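Local coordinates for geranylgeranyl pyrophosphate synthase (Corynebacterium glutamicum, PDB 3LMD), which probably condenses isopentenyl diphosphate units onto an allylic diphosphate, in a magnesium-dependent step of isoprenoid biosynthesis, at residues 76-88 / 331-343. Sequence-based numbering, arbitrary orientation.
Sequences RFRPMFALLASEF and LPDSTVKEALRNL
Phe88 sits against the loop 331-334 that leads into helix 335-349, in the all-helical isoprenyl diphosphate synthase fold. Leu331 CD1 lies over one ring face, toward the rim, 4.0 Å from Phe88 CZ. Pro332 O comes to the ring edge in plane, 3.8 Å from Phe88 CE1. Val336 slides past the ring in the opposite direction, with CG1 3.7 Å from Phe88 CE2. Chi1 of Val336 (177°) sets CG1 opposite the backbone N, and CG2 is left to meet Glu87 CB at 3.8 Å.

Farther along, Leu340 divides its two methyls. Leu340 CD1 meets the edge of Phe88, while Leu340 CD2 reaches the edge of Phe81, 3.7 Å from Phe81 CE1, and also touches Leu84. Leu343 ends the row: CD1 is at the edge of Phe77, and CD2 meets Met80 CE tip to tip. Helix 77-86 and the 335-343 part of its partner run roughly antiparallel, with 149° between their directions, and no hydrogen bond joins them.

Outside this layer, Leu225 of helix 219-246 touches both Phe88 and Leu331, and Leu36 of helix 34-55 touches Val336. Lys337 NZ holds the loop through Leu331 O and a salt bridge to Asp333 OD1. Ser334 is the N-cap: its OG accepts from Lys337 N at 3.0 Å, nearly straight at 166°.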
ATOM      1  N   ARG A  76       2.759 -20.649   9.556  1.00 55.47           N
ATOM      2  CA  ARG A  76       1.951 -19.498   9.139  1.00 38.24           C
ATOM      3  C   ARG A  76       0.460 -19.853   9.180  1.00 33.17           C
ATOM      4  O   ARG A  76      -0.056 -20.548   8.298  1.00 27.72           O
ATOM      5  CB  ARG A  76       2.360 -19.126   7.725  1.00 39.64           C
ATOM      6  CG  ARG A  76       3.882 -18.905   7.558  1.00 37.37           C
ATOM      7  CD  ARG A  76       4.212 -18.262   6.217  1.00 33.15           C
ATOM      8  NE  ARG A  76       5.651 -18.055   6.071  1.00 30.81           N
ATOM      9  CZ  ARG A  76       6.285 -16.936   6.421  1.00 41.43           C
ATOM     10  NH1 ARG A  76       7.600 -16.852   6.264  1.00 36.13           N
ATOM     11  NH2 ARG A  76       5.602 -15.892   6.900  1.00 31.35           N
ATOM     12  N   PHE A  77      -0.242 -19.374  10.202  1.00 27.86           N
ATOM     13  CA  PHE A  77      -1.639 -19.786  10.399  1.00 27.69           C
ATOM     14  C   PHE A  77      -2.587 -19.435   9.241  1.00 30.81           C
ATOM     15  O   PHE A  77      -3.468 -20.235   8.863  1.00 25.86           O
ATOM     16  CB  PHE A  77      -2.224 -19.193  11.689  1.00 31.96           C
ATOM     17  CG  PHE A  77      -3.671 -19.539  11.862  1.00 35.71           C
ATOM     18  CD1 PHE A  77      -4.672 -18.652  11.491  1.00 34.38           C
ATOM     19  CD2 PHE A  77      -4.033 -20.802  12.304  1.00 36.42           C
ATOM     20  CE1 PHE A  77      -6.027 -19.013  11.598  1.00 33.88           C
ATOM     21  CE2 PHE A  77      -5.361 -21.157  12.418  1.00 44.03           C
ATOM     22  CZ  PHE A  77      -6.361 -20.265  12.062  1.00 34.70           C
ATOM     23  N   ARG A  78      -2.461 -18.227   8.700  1.00 25.28           N
ATOM     24  CA  ARG A  78      -3.424 -17.794   7.668  1.00 26.47           C
ATOM     25  C   ARG A  78      -3.370 -18.638   6.392  1.00 27.17           C
ATOM     26  O   ARG A  78      -4.426 -19.062   5.881  1.00 26.68           O
ATOM     27  CB  ARG A  78      -3.266 -16.310   7.367  1.00 25.28           C
ATOM     28  CG  ARG A  78      -3.591 -15.473   8.600  1.00 26.27           C
ATOM     29  CD  ARG A  78      -3.109 -14.009   8.498  1.00 29.05           C
ATOM     30  NE  ARG A  78      -3.424 -13.316   9.750  1.00 28.47           N
ATOM     31  CZ  ARG A  78      -2.707 -13.444  10.864  1.00 32.11           C
ATOM     32  NH1 ARG A  78      -1.604 -14.180  10.859  1.00 28.79           N
ATOM     33  NH2 ARG A  78      -3.055 -12.782  11.970  1.00 30.63           N
ATOM     34  N   PRO A  79      -2.156 -18.890   5.868  1.00 26.82           N
ATOM     35  CA  PRO A  79      -2.153 -19.789   4.704  1.00 27.80           C
ATOM     36  C   PRO A  79      -2.593 -21.208   5.065  1.00 27.39           C
ATOM     37  O   PRO A  79      -3.262 -21.850   4.259  1.00 29.81           O
ATOM     38  CB  PRO A  79      -0.698 -19.752   4.196  1.00 31.18           C
ATOM     39  CG  PRO A  79       0.092 -18.900   5.192  1.00 29.89           C
ATOM     40  CD  PRO A  79      -0.872 -18.161   6.061  1.00 26.12           C
ATOM     41  N   MET A  80      -2.254 -21.687   6.260  1.00 24.64           N
ATOM     42  CA  MET A  80      -2.694 -23.026   6.672  1.00 30.29           C
ATOM     43  C   MET A  80      -4.215 -23.111   6.668  1.00 32.48           C
ATOM     44  O   MET A  80      -4.798 -24.093   6.214  1.00 26.37           O
ATOM     45  CB  MET A  80      -2.170 -23.381   8.091  1.00 27.12           C
ATOM     46  CG  MET A  80      -2.496 -24.838   8.503  1.00 41.16           C
ATOM     47  SD  MET A  80      -2.283 -25.245  10.289  1.00 41.87           S
ATOM     48  CE  MET A  80      -3.852 -24.649  10.935  1.00 40.70           C
ATOM     49  N   PHE A  81      -4.868 -22.077   7.198  1.00 27.47           N
ATOM     50  CA  PHE A  81      -6.332 -22.027   7.187  1.00 27.29           C
ATOM     51  C   PHE A  81      -6.889 -22.014   5.764  1.00 28.31           C
ATOM     52  O   PHE A  81      -7.867 -22.700   5.476  1.00 25.73           O
ATOM     53  CB  PHE A  81      -6.857 -20.824   7.992  1.00 23.69           C
ATOM     54  CG  PHE A  81      -8.380 -20.727   7.991  1.00 27.59           C
ATOM     55  CD1 PHE A  81      -9.162 -21.851   8.240  1.00 37.22           C
ATOM     56  CD2 PHE A  81      -9.014 -19.542   7.699  1.00 23.38           C
ATOM     57  CE1 PHE A  81     -10.563 -21.761   8.226  1.00 37.29           C
ATOM     58  CE2 PHE A  81     -10.414 -19.439   7.713  1.00 24.11           C
ATOM     59  CZ  PHE A  81     -11.177 -20.536   7.967  1.00 30.30           C
ATOM     60  N   ALA A  82      -6.263 -21.259   4.857  1.00 24.87           N
ATOM     61  CA  ALA A  82      -6.699 -21.251   3.448  1.00 24.99           C
ATOM     62  C   ALA A  82      -6.591 -22.670   2.821  1.00 22.91           C
ATOM     63  O   ALA A  82      -7.462 -23.100   2.024  1.00 25.98           O
ATOM     64  CB  ALA A  82      -5.839 -20.270   2.620  1.00 25.36           C
ATOM     65  N   LEU A  83      -5.515 -23.369   3.154  1.00 24.02           N
ATOM     66  CA  LEU A  83      -5.313 -24.735   2.631  1.00 28.81           C
ATOM     67  C   LEU A  83      -6.387 -25.698   3.193  1.00 30.52           C
ATOM     68  O   LEU A  83      -6.956 -26.497   2.448  1.00 29.82           O
ATOM     69  CB  LEU A  83      -3.910 -25.273   2.962  1.00 26.29           C
ATOM     70  CG  LEU A  83      -2.674 -24.509   2.420  1.00 29.40           C
ATOM     71  CD1 LEU A  83      -1.350 -25.122   2.839  1.00 28.61           C
ATOM     72  CD2 LEU A  83      -2.689 -24.298   0.921  1.00 30.82           C
ATOM     73  N   LEU A  84      -6.645 -25.623   4.497  1.00 27.81           N
ATOM     74  CA  LEU A  84      -7.726 -26.411   5.112  1.00 27.96           C
ATOM     75  C   LEU A  84      -9.063 -26.110   4.479  1.00 28.81           C
ATOM     76  O   LEU A  84      -9.834 -27.036   4.140  1.00 28.69           O
ATOM     77  CB  LEU A  84      -7.751 -26.193   6.640  1.00 25.16           C
ATOM     78  CG  LEU A  84      -6.503 -26.705   7.366  1.00 30.42           C
ATOM     79  CD1 LEU A  84      -6.504 -26.270   8.829  1.00 28.03           C
ATOM     80  CD2 LEU A  84      -6.500 -28.228   7.274  1.00 33.54           C
ATOM     81  N   ALA A  85      -9.368 -24.820   4.301  1.00 24.89           N
ATOM     82  CA  ALA A  85     -10.615 -24.441   3.664  1.00 25.01           C
ATOM     83  C   ALA A  85     -10.730 -25.042   2.270  1.00 29.33           C
ATOM     84  O   ALA A  85     -11.825 -25.392   1.842  1.00 30.73           O
ATOM     85  CB  ALA A  85     -10.745 -22.885   3.557  1.00 24.55           C
ATOM     86  N   SER A  86      -9.619 -25.114   1.538  1.00 25.93           N
ATOM     87  CA  SER A  86      -9.671 -25.644   0.172  1.00 25.96           C
ATOM     88  C   SER A  86     -10.054 -27.131   0.167  1.00 29.46           C
ATOM     89  O   SER A  86     -10.526 -27.642  -0.829  1.00 29.92           O
ATOM     90  CB  SER A  86      -8.342 -25.441  -0.578  1.00 29.48           C
ATOM     91  OG  SER A  86      -7.384 -26.427  -0.204  1.00 29.12           O
ATOM     92  N   GLU A  87      -9.885 -27.806   1.286  1.00 28.29           N
ATOM     93  CA  GLU A  87     -10.218 -29.243   1.352  1.00 33.01           C
ATOM     94  C   GLU A  87     -11.703 -29.475   1.116  1.00 40.78           C
ATOM     95  O   GLU A  87     -12.117 -30.609   0.866  1.00 35.98           O
ATOM     96  CB  GLU A  87      -9.784 -29.852   2.690  1.00 29.54           C
ATOM     97  CG  GLU A  87      -8.274 -29.970   2.818  1.00 34.43           C
ATOM     98  CD  GLU A  87      -7.696 -31.110   1.936  1.00 45.81           C
ATOM     99  OE1 GLU A  87      -8.478 -31.853   1.319  1.00 45.77           O
ATOM    100  OE2 GLU A  87      -6.470 -31.283   1.893  1.00 52.20           O
ATOM    101  N   PHE A  88     -12.501 -28.402   1.154  1.00 32.64           N
ATOM    102  CA  PHE A  88     -13.938 -28.532   0.952  1.00 33.74           C
ATOM    103  C   PHE A  88     -14.373 -28.359  -0.493  1.00 33.26           C
ATOM    104  O   PHE A  88     -15.554 -28.452  -0.786  1.00 36.16           O
ATOM    105  CB  PHE A  88     -14.742 -27.577   1.872  1.00 34.76           C
ATOM    106  CG  PHE A  88     -14.662 -27.938   3.325  1.00 34.74           C
ATOM    107  CD1 PHE A  88     -15.529 -28.871   3.877  1.00 34.89           C
ATOM    108  CD2 PHE A  88     -13.676 -27.375   4.137  1.00 26.94           C
ATOM    109  CE1 PHE A  88     -15.432 -29.217   5.233  1.00 30.96           C
ATOM    110  CE2 PHE A  88     -13.561 -27.687   5.459  1.00 25.99           C
ATOM    111  CZ  PHE A  88     -14.446 -28.637   6.038  1.00 33.84           C
ATOM    112  N   LEU A 331     -21.041 -27.113   7.145  1.00 31.63           N
ATOM    113  CA  LEU A 331     -20.048 -27.842   6.360  1.00 32.84           C
ATOM    114  C   LEU A 331     -20.242 -29.334   6.592  1.00 34.96           C
ATOM    115  O   LEU A 331     -20.683 -29.756   7.681  1.00 35.07           O
ATOM    116  CB  LEU A 331     -18.613 -27.467   6.812  1.00 30.59           C
ATOM    117  CG  LEU A 331     -18.232 -25.999   6.601  1.00 32.61           C
ATOM    118  CD1 LEU A 331     -16.868 -25.685   7.257  1.00 27.89           C
ATOM    119  CD2 LEU A 331     -18.209 -25.655   5.110  1.00 29.57           C
ATOM    120  N   PRO A 332     -19.868 -30.135   5.590  1.00 38.15           N
ATOM    121  CA  PRO A 332     -19.951 -31.580   5.717  1.00 41.01           C
ATOM    122  C   PRO A 332     -18.966 -32.126   6.729  1.00 44.52           C
ATOM    123  O   PRO A 332     -17.807 -31.664   6.851  1.00 37.40           O
ATOM    124  CB  PRO A 332     -19.606 -32.087   4.307  1.00 45.13           C
ATOM    125  CG  PRO A 332     -18.798 -31.041   3.709  1.00 45.14           C
ATOM    126  CD  PRO A 332     -19.403 -29.731   4.253  1.00 39.04           C
ATOM    127  N   ASP A 333     -19.435 -33.132   7.440  1.00 33.69           N
ATOM    128  CA  ASP A 333     -18.658 -33.808   8.432  1.00 37.34           C
ATOM    129  C   ASP A 333     -17.415 -34.407   7.769  1.00 39.11           C
ATOM    130  O   ASP A 333     -17.487 -34.919   6.640  1.00 36.31           O
ATOM    131  CB  ASP A 333     -19.559 -34.851   9.096  1.00 44.46           C
ATOM    132  CG  ASP A 333     -20.930 -34.247   9.503  1.00 55.84           C
ATOM    133  OD1 ASP A 333     -21.119 -33.005   9.360  1.00 50.31           O
ATOM    134  OD2 ASP A 333     -21.818 -34.995   9.962  1.00 39.97           O
ATOM    135  N   SER A 334     -16.274 -34.283   8.443  1.00 32.80           N
ATOM    136  CA  SER A 334     -14.988 -34.705   7.878  1.00 35.37           C
ATOM    137  C   SER A 334     -13.916 -34.438   8.896  1.00 40.86           C
ATOM    138  O   SER A 334     -14.116 -33.695   9.864  1.00 35.31           O
ATOM    139  CB  SER A 334     -14.657 -33.938   6.593  1.00 41.27           C
ATOM    140  OG  SER A 334     -14.497 -32.541   6.873  1.00 38.02           O
ATOM    141  N   THR A 335     -12.754 -35.032   8.698  1.00 29.72           N
ATOM    142  CA  THR A 335     -11.641 -34.809   9.575  1.00 32.65           C
ATOM    143  C   THR A 335     -11.157 -33.389   9.449  1.00 27.40           C
ATOM    144  O   THR A 335     -10.608 -32.858  10.365  1.00 32.38           O
ATOM    145  CB  THR A 335     -10.452 -35.711   9.286  1.00 38.14           C
ATOM    146  OG1 THR A 335     -10.085 -35.597   7.926  1.00 59.81           O
ATOM    147  CG2 THR A 335     -10.771 -37.103   9.598  1.00 24.36           C
ATOM    148  N   VAL A 336     -11.347 -32.790   8.295  1.00 28.35           N
ATOM    149  CA  VAL A 336     -10.911 -31.389   8.161  1.00 32.80           C
ATOM    150  C   VAL A 336     -11.864 -30.521   8.974  1.00 32.49           C
ATOM    151  O   VAL A 336     -11.436 -29.623   9.680  1.00 32.18           O
ATOM    152  CB  VAL A 336     -10.854 -30.925   6.713  1.00 31.70           C
ATOM    153  CG1 VAL A 336     -10.466 -29.398   6.629  1.00 31.01           C
ATOM    154  CG2 VAL A 336      -9.801 -31.744   5.967  1.00 38.51           C
ATOM    155  N   LYS A 337     -13.165 -30.792   8.884  1.00 26.92           N
ATOM    156  CA  LYS A 337     -14.106 -30.044   9.736  1.00 28.49           C
ATOM    157  C   LYS A 337     -13.714 -30.117  11.203  1.00 32.18           C
ATOM    158  O   LYS A 337     -13.744 -29.104  11.919  1.00 28.32           O
ATOM    159  CB  LYS A 337     -15.544 -30.539   9.538  1.00 33.66           C
ATOM    160  CG  LYS A 337     -16.584 -29.866  10.438  1.00 30.38           C
ATOM    161  CD  LYS A 337     -18.007 -30.062   9.892  1.00 31.00           C
ATOM    162  CE  LYS A 337     -19.020 -30.193  11.042  1.00 34.00           C
ATOM    163  NZ  LYS A 337     -20.424 -30.238  10.488  1.00 35.18           N
ATOM    164  N   GLU A 338     -13.358 -31.314  11.670  1.00 29.88           N
ATOM    165  CA  GLU A 338     -13.038 -31.494  13.082  1.00 33.44           C
ATOM    166  C   GLU A 338     -11.689 -30.869  13.461  1.00 38.19           C
ATOM    167  O   GLU A 338     -11.508 -30.450  14.599  1.00 31.74           O
ATOM    168  CB  GLU A 338     -13.065 -32.986  13.478  1.00 39.27           C
ATOM    169  CG  GLU A 338     -14.500 -33.603  13.510  1.00 38.30           C
ATOM    170  CD  GLU A 338     -15.548 -32.717  14.218  1.00 38.51           C
ATOM    171  OE1 GLU A 338     -15.332 -32.294  15.383  1.00 39.60           O
ATOM    172  OE2 GLU A 338     -16.597 -32.446  13.607  1.00 37.91           O
ATOM    173  N   ALA A 339     -10.748 -30.823  12.512  1.00 34.84           N
ATOM    174  CA  ALA A 339      -9.478 -30.124  12.725  1.00 32.35           C
ATOM    175  C   ALA A 339      -9.729 -28.608  12.906  1.00 27.95           C
ATOM    176  O   ALA A 339      -9.100 -27.954  13.750  1.00 31.58           O
ATOM    177  CB  ALA A 339      -8.539 -30.363  11.510  1.00 32.97           C
ATOM    178  N   LEU A 340     -10.642 -28.062  12.111  1.00 27.92           N
ATOM    179  CA  LEU A 340     -11.008 -26.661  12.273  1.00 29.96           C
ATOM    180  C   LEU A 340     -11.640 -26.447  13.615  1.00 32.54           C
ATOM    181  O   LEU A 340     -11.304 -25.492  14.304  1.00 32.49           O
ATOM    182  CB  LEU A 340     -11.930 -26.172  11.160  1.00 30.67           C
ATOM    183  CG  LEU A 340     -11.253 -26.157   9.788  1.00 30.19           C
ATOM    184  CD1 LEU A 340     -12.285 -25.884   8.753  1.00 28.50           C
ATOM    185  CD2 LEU A 340     -10.102 -25.106   9.734  1.00 31.50           C
ATOM    186  N   ARG A 341     -12.541 -27.325  14.002  1.00 30.40           N
ATOM    187  CA  ARG A 341     -13.179 -27.217  15.276  1.00 30.28           C
ATOM    188  C   ARG A 341     -12.164 -27.303  16.388  1.00 36.74           C
ATOM    189  O   ARG A 341     -12.184 -26.524  17.293  1.00 31.63           O
ATOM    190  CB  ARG A 341     -14.240 -28.291  15.445  1.00 33.22           C
ATOM    191  CG  ARG A 341     -15.206 -28.038  16.581  1.00 34.37           C
ATOM    192  CD  ARG A 341     -15.971 -29.254  17.044  1.00 37.09           C
ATOM    193  NE  ARG A 341     -16.677 -29.963  15.989  1.00 37.31           N
ATOM    194  CZ  ARG A 341     -17.822 -29.587  15.470  1.00 36.41           C
ATOM    195  NH1 ARG A 341     -18.400 -28.495  15.880  1.00 35.34           N
ATOM    196  NH2 ARG A 341     -18.372 -30.299  14.526  1.00 34.85           N
ATOM    197  N   ASN A 342     -11.262 -28.254  16.297  1.00 31.20           N
ATOM    198  CA  ASN A 342     -10.311 -28.485  17.347  1.00 31.20           C
ATOM    199  C   ASN A 342      -9.390 -27.321  17.550  1.00 37.83           C
ATOM    200  O   ASN A 342      -8.985 -27.055  18.627  1.00 38.28           O
ATOM    201  CB  ASN A 342      -9.479 -29.720  17.092  1.00 37.99           C
ATOM    202  CG  ASN A 342     -10.277 -30.999  17.184  1.00 53.02           C
ATOM    203  OD1 ASN A 342      -9.813 -32.037  16.761  1.00 59.75           O
ATOM    204  ND2 ASN A 342     -11.471 -30.930  17.712  1.00 50.95           N
ATOM    205  N   LEU A 343      -9.048 -26.624  16.502  1.00 35.34           N
ATOM    206  CA  LEU A 343      -8.195 -25.508  16.712  1.00 38.42           C
ATOM    207  C   LEU A 343      -8.850 -24.331  17.400  1.00 38.41           C
ATOM    208  O   LEU A 343      -8.223 -23.608  18.123  1.00 37.71           O
ATOM    209  CB  LEU A 343      -7.471 -25.119  15.464  1.00 43.13           C
ATOM    210  CG  LEU A 343      -8.167 -24.498  14.312  1.00 54.55           C
ATOM    211  CD1 LEU A 343      -8.149 -23.081  14.526  1.00 48.42           C
ATOM    212  CD2 LEU A 343      -7.382 -24.822  13.102  1.00 58.89           C
TER